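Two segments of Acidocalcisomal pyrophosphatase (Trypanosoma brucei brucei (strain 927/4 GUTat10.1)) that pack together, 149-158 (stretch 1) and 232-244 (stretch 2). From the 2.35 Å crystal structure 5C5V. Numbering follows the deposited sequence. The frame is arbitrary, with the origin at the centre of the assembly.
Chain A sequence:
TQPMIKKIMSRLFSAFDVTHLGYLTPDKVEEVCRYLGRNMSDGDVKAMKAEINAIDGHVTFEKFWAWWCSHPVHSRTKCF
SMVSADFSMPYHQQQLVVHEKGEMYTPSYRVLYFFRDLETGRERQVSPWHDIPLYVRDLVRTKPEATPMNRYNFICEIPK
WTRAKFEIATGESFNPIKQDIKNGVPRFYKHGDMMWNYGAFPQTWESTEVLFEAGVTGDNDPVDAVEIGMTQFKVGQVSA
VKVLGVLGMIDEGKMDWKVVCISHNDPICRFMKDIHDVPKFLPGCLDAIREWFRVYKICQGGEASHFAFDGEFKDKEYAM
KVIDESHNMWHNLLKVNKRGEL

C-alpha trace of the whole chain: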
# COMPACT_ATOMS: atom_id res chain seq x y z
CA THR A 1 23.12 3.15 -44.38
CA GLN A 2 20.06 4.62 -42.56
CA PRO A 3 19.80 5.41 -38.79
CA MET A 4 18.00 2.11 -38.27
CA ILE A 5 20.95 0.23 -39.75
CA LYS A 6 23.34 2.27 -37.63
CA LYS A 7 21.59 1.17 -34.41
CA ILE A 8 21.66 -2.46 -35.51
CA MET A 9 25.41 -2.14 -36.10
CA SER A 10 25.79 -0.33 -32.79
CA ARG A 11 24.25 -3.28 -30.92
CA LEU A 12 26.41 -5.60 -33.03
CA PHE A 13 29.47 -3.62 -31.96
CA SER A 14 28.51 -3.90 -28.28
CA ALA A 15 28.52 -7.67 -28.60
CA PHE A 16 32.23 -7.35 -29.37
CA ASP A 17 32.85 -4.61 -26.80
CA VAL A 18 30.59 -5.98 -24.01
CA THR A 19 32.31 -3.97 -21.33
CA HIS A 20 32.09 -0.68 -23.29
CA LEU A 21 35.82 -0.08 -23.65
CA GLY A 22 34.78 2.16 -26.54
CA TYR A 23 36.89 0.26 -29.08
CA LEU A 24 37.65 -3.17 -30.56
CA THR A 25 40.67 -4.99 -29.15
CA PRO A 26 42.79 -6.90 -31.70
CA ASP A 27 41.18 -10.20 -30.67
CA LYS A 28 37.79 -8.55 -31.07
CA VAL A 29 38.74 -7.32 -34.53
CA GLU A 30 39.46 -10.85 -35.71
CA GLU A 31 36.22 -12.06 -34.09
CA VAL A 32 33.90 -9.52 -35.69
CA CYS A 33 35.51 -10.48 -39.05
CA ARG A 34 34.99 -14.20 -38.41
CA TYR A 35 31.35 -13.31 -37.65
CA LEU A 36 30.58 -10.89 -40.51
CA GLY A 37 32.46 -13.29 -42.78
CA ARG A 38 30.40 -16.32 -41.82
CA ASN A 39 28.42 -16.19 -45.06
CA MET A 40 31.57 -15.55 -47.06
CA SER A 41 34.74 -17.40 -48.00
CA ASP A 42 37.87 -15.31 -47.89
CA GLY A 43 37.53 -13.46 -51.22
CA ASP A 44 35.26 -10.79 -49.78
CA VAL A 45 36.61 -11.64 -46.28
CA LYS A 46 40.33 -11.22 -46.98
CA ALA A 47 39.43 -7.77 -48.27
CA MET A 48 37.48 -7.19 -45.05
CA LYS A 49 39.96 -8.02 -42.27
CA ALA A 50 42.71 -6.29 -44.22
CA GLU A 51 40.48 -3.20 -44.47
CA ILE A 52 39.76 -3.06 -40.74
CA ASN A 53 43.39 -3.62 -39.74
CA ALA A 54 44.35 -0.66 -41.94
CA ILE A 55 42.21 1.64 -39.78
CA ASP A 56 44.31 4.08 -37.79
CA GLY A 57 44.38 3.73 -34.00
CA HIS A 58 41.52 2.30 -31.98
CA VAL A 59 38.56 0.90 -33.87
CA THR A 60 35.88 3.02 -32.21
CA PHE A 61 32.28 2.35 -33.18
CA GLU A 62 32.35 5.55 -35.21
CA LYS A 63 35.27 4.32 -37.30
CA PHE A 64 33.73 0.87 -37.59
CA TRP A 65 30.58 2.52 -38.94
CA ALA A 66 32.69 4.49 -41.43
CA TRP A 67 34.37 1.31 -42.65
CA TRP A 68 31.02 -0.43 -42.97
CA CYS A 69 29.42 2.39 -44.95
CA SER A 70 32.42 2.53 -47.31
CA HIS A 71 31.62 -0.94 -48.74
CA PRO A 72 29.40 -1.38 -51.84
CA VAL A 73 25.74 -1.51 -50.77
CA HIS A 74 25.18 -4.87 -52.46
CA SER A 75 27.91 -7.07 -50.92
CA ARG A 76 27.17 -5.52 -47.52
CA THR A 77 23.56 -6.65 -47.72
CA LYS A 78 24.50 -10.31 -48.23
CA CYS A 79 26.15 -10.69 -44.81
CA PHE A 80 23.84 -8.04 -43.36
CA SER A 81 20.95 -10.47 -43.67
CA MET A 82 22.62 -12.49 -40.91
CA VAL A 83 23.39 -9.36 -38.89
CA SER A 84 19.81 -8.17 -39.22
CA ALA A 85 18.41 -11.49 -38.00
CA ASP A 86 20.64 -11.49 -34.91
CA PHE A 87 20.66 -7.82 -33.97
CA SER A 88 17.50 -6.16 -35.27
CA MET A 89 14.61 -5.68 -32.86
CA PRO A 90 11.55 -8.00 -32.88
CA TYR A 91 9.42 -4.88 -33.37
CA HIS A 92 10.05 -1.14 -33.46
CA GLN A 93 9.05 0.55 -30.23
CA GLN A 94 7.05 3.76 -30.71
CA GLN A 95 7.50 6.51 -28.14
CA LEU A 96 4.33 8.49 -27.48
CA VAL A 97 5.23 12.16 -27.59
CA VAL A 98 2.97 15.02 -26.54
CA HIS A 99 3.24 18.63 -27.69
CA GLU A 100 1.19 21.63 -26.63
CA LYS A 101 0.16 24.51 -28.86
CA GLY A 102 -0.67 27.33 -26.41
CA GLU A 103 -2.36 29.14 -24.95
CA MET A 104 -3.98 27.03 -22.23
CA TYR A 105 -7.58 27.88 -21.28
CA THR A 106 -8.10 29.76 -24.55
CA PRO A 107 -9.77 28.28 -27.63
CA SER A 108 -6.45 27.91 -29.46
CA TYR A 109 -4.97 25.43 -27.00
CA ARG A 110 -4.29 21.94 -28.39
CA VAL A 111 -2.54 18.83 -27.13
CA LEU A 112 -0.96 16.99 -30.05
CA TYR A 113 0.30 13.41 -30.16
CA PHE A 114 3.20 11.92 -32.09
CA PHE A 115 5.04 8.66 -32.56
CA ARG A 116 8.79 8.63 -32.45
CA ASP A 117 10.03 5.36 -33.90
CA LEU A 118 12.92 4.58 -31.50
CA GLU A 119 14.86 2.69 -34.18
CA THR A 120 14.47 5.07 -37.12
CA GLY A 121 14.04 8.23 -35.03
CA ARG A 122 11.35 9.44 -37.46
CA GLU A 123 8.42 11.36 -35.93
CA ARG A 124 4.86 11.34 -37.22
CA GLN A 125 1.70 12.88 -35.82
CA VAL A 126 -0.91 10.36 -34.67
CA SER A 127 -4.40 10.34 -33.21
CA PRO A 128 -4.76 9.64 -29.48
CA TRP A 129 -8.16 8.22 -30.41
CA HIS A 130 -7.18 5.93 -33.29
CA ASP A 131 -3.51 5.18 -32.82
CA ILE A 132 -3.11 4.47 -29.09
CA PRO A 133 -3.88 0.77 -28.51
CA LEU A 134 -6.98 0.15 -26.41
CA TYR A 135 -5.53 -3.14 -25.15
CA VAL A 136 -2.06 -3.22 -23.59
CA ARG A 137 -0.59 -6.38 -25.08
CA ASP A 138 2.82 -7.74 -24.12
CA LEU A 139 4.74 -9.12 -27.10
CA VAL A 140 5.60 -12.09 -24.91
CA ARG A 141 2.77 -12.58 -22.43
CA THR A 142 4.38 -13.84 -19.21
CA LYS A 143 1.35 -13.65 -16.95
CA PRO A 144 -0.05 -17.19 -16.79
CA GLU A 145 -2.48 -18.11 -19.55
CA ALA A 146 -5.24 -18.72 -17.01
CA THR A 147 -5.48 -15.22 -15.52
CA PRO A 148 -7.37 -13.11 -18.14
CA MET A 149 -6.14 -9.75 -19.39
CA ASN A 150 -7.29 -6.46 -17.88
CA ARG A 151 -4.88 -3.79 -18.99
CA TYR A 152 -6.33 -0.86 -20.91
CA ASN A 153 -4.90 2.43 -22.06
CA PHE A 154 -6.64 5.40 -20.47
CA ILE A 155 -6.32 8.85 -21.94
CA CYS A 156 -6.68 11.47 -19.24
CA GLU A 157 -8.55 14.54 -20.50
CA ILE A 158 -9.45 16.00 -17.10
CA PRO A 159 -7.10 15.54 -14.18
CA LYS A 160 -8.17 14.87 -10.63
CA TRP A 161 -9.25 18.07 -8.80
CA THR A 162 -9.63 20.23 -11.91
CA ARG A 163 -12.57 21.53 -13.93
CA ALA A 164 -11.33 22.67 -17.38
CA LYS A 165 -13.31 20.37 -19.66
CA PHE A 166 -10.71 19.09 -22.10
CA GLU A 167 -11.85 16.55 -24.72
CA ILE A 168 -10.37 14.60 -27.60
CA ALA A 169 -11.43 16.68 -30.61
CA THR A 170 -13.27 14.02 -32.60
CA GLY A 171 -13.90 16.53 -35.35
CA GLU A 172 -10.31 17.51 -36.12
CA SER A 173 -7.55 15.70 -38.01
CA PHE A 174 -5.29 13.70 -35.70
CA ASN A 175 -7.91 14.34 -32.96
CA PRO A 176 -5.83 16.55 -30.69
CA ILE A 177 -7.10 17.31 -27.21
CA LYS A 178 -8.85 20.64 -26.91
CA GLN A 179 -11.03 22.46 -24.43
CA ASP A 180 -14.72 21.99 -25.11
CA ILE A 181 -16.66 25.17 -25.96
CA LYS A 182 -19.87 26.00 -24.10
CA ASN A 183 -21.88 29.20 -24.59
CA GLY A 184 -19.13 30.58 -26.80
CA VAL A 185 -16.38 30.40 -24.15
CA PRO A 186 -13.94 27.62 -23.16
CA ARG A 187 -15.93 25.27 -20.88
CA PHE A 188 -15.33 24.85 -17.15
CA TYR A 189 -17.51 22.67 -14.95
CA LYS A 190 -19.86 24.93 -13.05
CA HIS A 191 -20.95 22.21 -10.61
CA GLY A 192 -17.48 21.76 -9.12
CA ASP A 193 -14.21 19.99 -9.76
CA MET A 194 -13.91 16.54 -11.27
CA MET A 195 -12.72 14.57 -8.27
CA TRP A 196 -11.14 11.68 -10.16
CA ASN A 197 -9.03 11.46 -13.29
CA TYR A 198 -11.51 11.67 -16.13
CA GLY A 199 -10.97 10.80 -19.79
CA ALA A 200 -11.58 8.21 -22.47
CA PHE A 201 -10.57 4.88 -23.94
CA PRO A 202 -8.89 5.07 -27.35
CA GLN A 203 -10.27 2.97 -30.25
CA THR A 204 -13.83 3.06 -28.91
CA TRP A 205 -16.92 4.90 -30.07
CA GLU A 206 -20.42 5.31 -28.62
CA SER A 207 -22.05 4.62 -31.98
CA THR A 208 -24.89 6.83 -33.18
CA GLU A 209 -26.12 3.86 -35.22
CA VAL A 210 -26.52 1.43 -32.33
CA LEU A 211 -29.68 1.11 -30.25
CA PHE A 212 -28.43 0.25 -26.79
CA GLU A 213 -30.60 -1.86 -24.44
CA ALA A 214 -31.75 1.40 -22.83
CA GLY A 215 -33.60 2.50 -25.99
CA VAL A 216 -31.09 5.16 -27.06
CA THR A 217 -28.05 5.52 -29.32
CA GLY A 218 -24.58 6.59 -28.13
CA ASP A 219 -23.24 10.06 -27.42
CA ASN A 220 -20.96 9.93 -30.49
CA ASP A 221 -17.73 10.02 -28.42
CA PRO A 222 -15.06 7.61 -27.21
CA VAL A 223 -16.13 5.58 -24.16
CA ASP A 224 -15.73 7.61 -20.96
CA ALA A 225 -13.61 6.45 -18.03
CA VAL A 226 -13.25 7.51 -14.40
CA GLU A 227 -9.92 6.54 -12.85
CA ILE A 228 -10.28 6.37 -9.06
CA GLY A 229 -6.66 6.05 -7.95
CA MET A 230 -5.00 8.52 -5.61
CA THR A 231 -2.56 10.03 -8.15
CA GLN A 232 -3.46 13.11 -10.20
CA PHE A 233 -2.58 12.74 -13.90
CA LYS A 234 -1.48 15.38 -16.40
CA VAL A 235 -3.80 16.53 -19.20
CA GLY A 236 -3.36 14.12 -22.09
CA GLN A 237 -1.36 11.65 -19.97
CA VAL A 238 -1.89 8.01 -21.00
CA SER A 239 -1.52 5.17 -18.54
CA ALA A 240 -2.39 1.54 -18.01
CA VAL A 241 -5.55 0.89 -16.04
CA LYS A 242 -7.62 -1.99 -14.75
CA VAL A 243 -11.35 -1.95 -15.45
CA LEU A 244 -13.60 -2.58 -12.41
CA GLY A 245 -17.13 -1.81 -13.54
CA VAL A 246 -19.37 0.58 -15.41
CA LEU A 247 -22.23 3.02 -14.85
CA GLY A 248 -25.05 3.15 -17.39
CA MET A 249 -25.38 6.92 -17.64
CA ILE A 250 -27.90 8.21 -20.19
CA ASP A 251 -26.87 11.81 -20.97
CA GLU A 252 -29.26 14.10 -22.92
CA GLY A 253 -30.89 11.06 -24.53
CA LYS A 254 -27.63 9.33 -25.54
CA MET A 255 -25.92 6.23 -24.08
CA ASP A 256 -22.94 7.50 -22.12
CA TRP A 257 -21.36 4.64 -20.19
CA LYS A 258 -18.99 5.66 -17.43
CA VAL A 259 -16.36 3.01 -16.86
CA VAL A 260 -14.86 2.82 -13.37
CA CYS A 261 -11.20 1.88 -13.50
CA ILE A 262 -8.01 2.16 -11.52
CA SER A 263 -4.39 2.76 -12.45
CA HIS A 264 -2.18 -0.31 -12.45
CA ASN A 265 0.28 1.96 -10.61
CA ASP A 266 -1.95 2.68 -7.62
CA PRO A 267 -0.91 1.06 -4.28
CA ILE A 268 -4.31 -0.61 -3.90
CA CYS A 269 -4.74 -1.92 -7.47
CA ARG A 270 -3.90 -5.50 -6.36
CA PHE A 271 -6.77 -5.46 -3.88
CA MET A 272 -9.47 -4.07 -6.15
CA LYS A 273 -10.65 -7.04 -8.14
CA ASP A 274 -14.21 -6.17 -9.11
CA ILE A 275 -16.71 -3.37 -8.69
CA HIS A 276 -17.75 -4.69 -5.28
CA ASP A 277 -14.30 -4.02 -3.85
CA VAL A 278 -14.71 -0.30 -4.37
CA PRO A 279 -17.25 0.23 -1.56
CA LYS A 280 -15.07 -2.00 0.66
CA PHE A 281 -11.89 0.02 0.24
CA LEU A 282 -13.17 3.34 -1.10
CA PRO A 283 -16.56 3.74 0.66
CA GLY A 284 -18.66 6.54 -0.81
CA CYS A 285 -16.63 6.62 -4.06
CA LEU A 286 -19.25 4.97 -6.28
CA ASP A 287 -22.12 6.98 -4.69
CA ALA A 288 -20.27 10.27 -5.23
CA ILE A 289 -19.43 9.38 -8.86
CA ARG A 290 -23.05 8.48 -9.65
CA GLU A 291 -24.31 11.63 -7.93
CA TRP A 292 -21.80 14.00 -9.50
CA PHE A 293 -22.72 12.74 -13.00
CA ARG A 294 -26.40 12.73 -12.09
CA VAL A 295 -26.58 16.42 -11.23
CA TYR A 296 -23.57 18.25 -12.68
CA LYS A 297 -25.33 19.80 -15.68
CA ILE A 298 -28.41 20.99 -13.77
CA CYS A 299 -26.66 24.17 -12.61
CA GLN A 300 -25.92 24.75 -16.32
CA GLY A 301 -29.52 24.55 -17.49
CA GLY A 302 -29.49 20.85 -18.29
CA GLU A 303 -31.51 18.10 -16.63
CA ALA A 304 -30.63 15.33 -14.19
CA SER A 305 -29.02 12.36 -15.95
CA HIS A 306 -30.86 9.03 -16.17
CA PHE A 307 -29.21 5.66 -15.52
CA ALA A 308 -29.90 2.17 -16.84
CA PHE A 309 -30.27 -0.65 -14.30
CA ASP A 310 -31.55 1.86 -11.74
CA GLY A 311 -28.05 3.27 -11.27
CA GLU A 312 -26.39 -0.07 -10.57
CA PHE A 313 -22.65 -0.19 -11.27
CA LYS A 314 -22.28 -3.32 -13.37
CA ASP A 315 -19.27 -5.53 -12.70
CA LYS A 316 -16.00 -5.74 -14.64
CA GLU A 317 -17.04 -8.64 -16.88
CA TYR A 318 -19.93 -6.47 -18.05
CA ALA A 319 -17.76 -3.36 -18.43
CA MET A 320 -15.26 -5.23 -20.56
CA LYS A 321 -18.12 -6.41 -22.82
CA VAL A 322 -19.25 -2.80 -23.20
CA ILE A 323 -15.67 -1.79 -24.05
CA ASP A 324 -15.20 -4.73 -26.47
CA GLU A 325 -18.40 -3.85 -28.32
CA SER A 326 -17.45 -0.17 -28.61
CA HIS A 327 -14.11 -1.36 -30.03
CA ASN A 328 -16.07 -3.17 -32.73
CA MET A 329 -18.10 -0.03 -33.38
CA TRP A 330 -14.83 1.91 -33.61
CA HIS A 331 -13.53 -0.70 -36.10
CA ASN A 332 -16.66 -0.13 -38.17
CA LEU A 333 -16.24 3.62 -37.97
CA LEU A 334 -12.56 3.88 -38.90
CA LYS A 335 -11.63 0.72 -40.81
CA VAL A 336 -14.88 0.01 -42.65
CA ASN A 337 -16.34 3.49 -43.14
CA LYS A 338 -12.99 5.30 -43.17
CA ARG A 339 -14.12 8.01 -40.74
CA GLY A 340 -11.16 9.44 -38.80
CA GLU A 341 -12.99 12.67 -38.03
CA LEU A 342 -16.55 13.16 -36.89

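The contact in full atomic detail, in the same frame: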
# COMPACT_ATOMS: atom_id res chain seq x y z
N MET A 149 -6.79 -11.04 -19.26
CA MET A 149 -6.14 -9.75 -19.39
C MET A 149 -7.08 -8.67 -18.91
O MET A 149 -8.30 -8.78 -19.08
CB MET A 149 -5.72 -9.49 -20.85
CG MET A 149 -5.29 -10.74 -21.66
N ASN A 150 -6.52 -7.64 -18.27
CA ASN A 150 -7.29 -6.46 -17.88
C ASN A 150 -6.33 -5.31 -17.80
O ASN A 150 -6.00 -4.84 -16.72
CB ASN A 150 -8.01 -6.66 -16.55
CG ASN A 150 -9.02 -5.53 -16.23
OD1 ASN A 150 -9.03 -4.47 -16.87
ND2 ASN A 150 -9.84 -5.75 -15.21
N ARG A 151 -5.86 -4.86 -18.95
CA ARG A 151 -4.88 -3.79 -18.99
C ARG A 151 -5.23 -2.93 -20.19
O ARG A 151 -5.00 -3.32 -21.35
CB ARG A 151 -3.46 -4.34 -19.07
CG ARG A 151 -2.38 -3.28 -18.84
CD ARG A 151 -0.94 -3.86 -18.82
NE ARG A 151 -0.62 -4.39 -17.49
CZ ARG A 151 0.01 -3.71 -16.51
NH1 ARG A 151 0.42 -2.45 -16.68
NH2 ARG A 151 0.24 -4.32 -15.35
N TYR A 152 -5.82 -1.77 -19.91
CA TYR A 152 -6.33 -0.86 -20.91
C TYR A 152 -5.60 0.46 -20.90
O TYR A 152 -5.23 0.95 -19.85
CB TYR A 152 -7.82 -0.62 -20.69
CG TYR A 152 -8.69 -1.84 -20.87
CD1 TYR A 152 -9.29 -2.09 -22.11
CD2 TYR A 152 -8.92 -2.73 -19.83
CE1 TYR A 152 -10.10 -3.20 -22.29
CE2 TYR A 152 -9.72 -3.84 -20.01
CZ TYR A 152 -10.31 -4.08 -21.25
OH TYR A 152 -11.12 -5.18 -21.45
N ASN A 153 -5.43 1.08 -22.05
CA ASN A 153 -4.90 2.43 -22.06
C ASN A 153 -6.00 3.45 -21.81
O ASN A 153 -7.07 3.40 -22.42
CB ASN A 153 -4.18 2.73 -23.37
CG ASN A 153 -2.73 2.33 -23.32
OD1 ASN A 153 -2.08 2.47 -22.29
ND2 ASN A 153 -2.22 1.80 -24.42
N PHE A 154 -5.72 4.35 -20.87
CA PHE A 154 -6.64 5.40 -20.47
C PHE A 154 -6.03 6.72 -20.85
O PHE A 154 -4.89 7.02 -20.49
CB PHE A 154 -6.92 5.31 -18.96
CG PHE A 154 -7.58 6.55 -18.35
CD1 PHE A 154 -8.94 6.77 -18.47
CD2 PHE A 154 -6.83 7.46 -17.63
CE1 PHE A 154 -9.55 7.90 -17.87
CE2 PHE A 154 -7.43 8.59 -17.03
CZ PHE A 154 -8.79 8.81 -17.16
N ILE A 155 -6.77 7.51 -21.62
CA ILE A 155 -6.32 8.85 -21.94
C ILE A 155 -6.96 9.84 -20.99
O ILE A 155 -8.18 10.02 -21.01
CB ILE A 155 -6.66 9.24 -23.39
CG1 ILE A 155 -6.06 8.21 -24.35
CG2 ILE A 155 -6.17 10.66 -23.69
CD1 ILE A 155 -6.67 8.26 -25.74
N CYS A 156 -6.15 10.48 -20.16
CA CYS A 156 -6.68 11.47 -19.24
C CYS A 156 -6.90 12.81 -19.94
O CYS A 156 -5.97 13.43 -20.43
CB CYS A 156 -5.74 11.68 -18.05
SG CYS A 156 -6.35 12.92 -16.86
N GLU A 157 -8.16 13.23 -19.98
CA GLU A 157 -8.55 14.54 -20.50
C GLU A 157 -8.66 15.55 -19.36
O GLU A 157 -8.27 16.71 -19.49
CB GLU A 157 -9.89 14.42 -21.24
CG GLU A 157 -9.82 13.48 -22.44
CD GLU A 157 -11.18 13.08 -23.01
OE1 GLU A 157 -12.15 12.89 -22.23
OE2 GLU A 157 -11.27 12.92 -24.26
N ILE A 158 -9.22 15.11 -18.23
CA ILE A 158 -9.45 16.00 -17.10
C ILE A 158 -8.88 15.47 -15.79
O ILE A 158 -9.44 14.58 -15.16
CB ILE A 158 -10.95 16.26 -16.93
CG1 ILE A 158 -11.51 16.85 -18.22
CG2 ILE A 158 -11.21 17.18 -15.72
CD1 ILE A 158 -12.99 17.08 -18.17
N GLN A 232 -2.97 12.20 -9.18
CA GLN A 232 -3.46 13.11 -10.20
C GLN A 232 -2.63 12.97 -11.47
O GLN A 232 -1.40 13.01 -11.41
CB GLN A 232 -3.38 14.55 -9.71
CG GLN A 232 -3.90 15.57 -10.69
CD GLN A 232 -3.43 16.97 -10.38
OE1 GLN A 232 -2.23 17.23 -10.32
NE2 GLN A 232 -4.37 17.89 -10.17
N PHE A 233 -3.28 12.84 -12.62
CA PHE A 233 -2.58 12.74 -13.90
C PHE A 233 -2.46 14.11 -14.56
O PHE A 233 -3.14 15.07 -14.16
CB PHE A 233 -3.30 11.79 -14.84
CG PHE A 233 -3.33 10.36 -14.37
CD1 PHE A 233 -2.32 9.86 -13.56
CD2 PHE A 233 -4.33 9.50 -14.76
CE1 PHE A 233 -2.34 8.53 -13.13
CE2 PHE A 233 -4.35 8.19 -14.34
CZ PHE A 233 -3.35 7.71 -13.52
N LYS A 234 -1.57 14.21 -15.54
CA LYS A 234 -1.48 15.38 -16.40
C LYS A 234 -2.54 15.33 -17.51
O LYS A 234 -3.00 14.26 -17.89
CB LYS A 234 -0.09 15.49 -17.02
CG LYS A 234 0.93 16.25 -16.20
CD LYS A 234 0.99 15.75 -14.77
CE LYS A 234 1.98 16.59 -13.93
NZ LYS A 234 1.94 16.29 -12.45
N VAL A 235 -2.91 16.49 -18.04
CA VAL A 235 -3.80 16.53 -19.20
C VAL A 235 -3.15 15.81 -20.37
O VAL A 235 -2.01 16.11 -20.73
CB VAL A 235 -4.16 17.96 -19.61
CG1 VAL A 235 -4.91 17.94 -20.96
CG2 VAL A 235 -5.00 18.62 -18.53
N GLY A 236 -3.87 14.85 -20.95
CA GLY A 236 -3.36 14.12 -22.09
C GLY A 236 -2.50 12.92 -21.72
O GLY A 236 -2.11 12.14 -22.60
N GLN A 237 -2.17 12.78 -20.44
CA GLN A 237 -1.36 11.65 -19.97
C GLN A 237 -2.08 10.32 -20.23
O GLN A 237 -3.28 10.21 -20.03
CB GLN A 237 -1.03 11.81 -18.48
CG GLN A 237 -0.31 10.60 -17.89
CD GLN A 237 0.19 10.83 -16.48
OE1 GLN A 237 0.07 11.93 -15.92
NE2 GLN A 237 0.79 9.79 -15.90
N VAL A 238 -1.33 9.32 -20.69
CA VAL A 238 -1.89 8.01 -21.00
C VAL A 238 -1.28 6.98 -20.07
O VAL A 238 -0.07 6.91 -19.93
CB VAL A 238 -1.62 7.60 -22.47
CG1 VAL A 238 -2.27 6.26 -22.78
CG2 VAL A 238 -2.10 8.69 -23.45
N SER A 239 -2.10 6.16 -19.43
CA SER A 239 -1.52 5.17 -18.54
C SER A 239 -2.37 3.92 -18.44
O SER A 239 -3.56 3.94 -18.75
CB SER A 239 -1.29 5.76 -17.16
OG SER A 239 -2.51 6.25 -16.64
N ALA A 240 -1.74 2.84 -18.02
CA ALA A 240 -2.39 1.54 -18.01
C ALA A 240 -3.34 1.43 -16.83
O ALA A 240 -2.98 1.74 -15.69
CB ALA A 240 -1.34 0.43 -17.96
N VAL A 241 -4.57 1.02 -17.11
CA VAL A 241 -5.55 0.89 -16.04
C VAL A 241 -6.23 -0.46 -16.07
O VAL A 241 -6.21 -1.18 -17.07
CB VAL A 241 -6.65 1.99 -16.11
CG1 VAL A 241 -6.03 3.38 -16.10
CG2 VAL A 241 -7.56 1.78 -17.31
N LYS A 242 -6.83 -0.78 -14.94
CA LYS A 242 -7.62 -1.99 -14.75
C LYS A 242 -9.08 -1.62 -14.63
O LYS A 242 -9.45 -0.80 -13.80
CB LYS A 242 -7.15 -2.74 -13.50
CG LYS A 242 -8.02 -3.92 -13.14
CD LYS A 242 -7.27 -4.92 -12.28
CE LYS A 242 -7.50 -4.68 -10.82
NZ LYS A 242 -6.89 -5.82 -10.04
N VAL A 243 -9.92 -2.23 -15.45
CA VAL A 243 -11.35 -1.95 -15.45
C VAL A 243 -12.07 -2.71 -14.33
O VAL A 243 -11.87 -3.91 -14.17
CB VAL A 243 -11.96 -2.33 -16.81
CG1 VAL A 243 -13.47 -2.51 -16.71
CG2 VAL A 243 -11.57 -1.31 -17.88
N LEU A 244 -12.91 -2.00 -13.57
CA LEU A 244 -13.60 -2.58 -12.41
C LEU A 244 -15.10 -2.71 -12.63
O LEU A 244 -15.73 -3.61 -12.10
CB LEU A 244 -13.33 -1.75 -11.15
CG LEU A 244 -11.87 -1.66 -10.75
CD1 LEU A 244 -11.69 -0.68 -9.63
CD2 LEU A 244 -11.33 -3.04 -10.37

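Where two antiparallel strands pair, the backbone sets the register and the side chains adapt to it; this contact in an acidocalcisomal pyrophosphatase is a compact example. Two pairs of reciprocal bonds frame the ladder: Tyr152 N to Val241 O (2.9 Å) and Val241 N to Tyr152 O (2.8 Å), then Phe154 N to Ser239 O and Ser239 N to Phe154 O (both 3.1 Å).

Beyond the last bridge, Tyr152 with Val241, a side chain takes over the backbone's role on one side. Asn150, with chi1 t and chi2 at -13°, lays its amide alongside Val243: Asn150 OD1 accepts from Val243 N (2.8 Å), while Asn150 ND2 donates to Val243 O (2.9 Å). The amide thus mimics a peptide group, meeting both backbone polar groups of a single residue.

Alternation sorts the remaining side chains. Tyr152, Phe154 and Val241 share one face. The m rotamer of Tyr152 brings its CD2 to 3.6 Å from Val243 CG2, whereas the t rotamer of Phe154 sets its ring beside Phe233, with Phe154 CE2 3.9 Å from Phe233 CD2. The two rings meet edge to edge, and Phe154 CB still packs against Val241 CG1 at 3.6 Å. On the other face, Ile155 and Val238 touch more loosely, Ile155 CG1 lying 4.1 Å from Val238 CG2.

At the far end, Cys156 points toward stretch 2, and its t rotamer places SG 3.8 Å from Phe233 CB. Its backbone binds a type II turn from Lys234 to Gln237: Cys156 N donates to Gln237 O (2.9 Å) and Cys156 O accepts from Gly236 N (2.6 Å). Gly236, at phi/psi 86/-8, suits this turn because a CB would jam against the preceding carbonyl oxygen. The extended Gln237 side chain, t at chi1 and chi2, reaches back so that its OE1 accepts from Lys234 N (2.8 Å), bracing the turn.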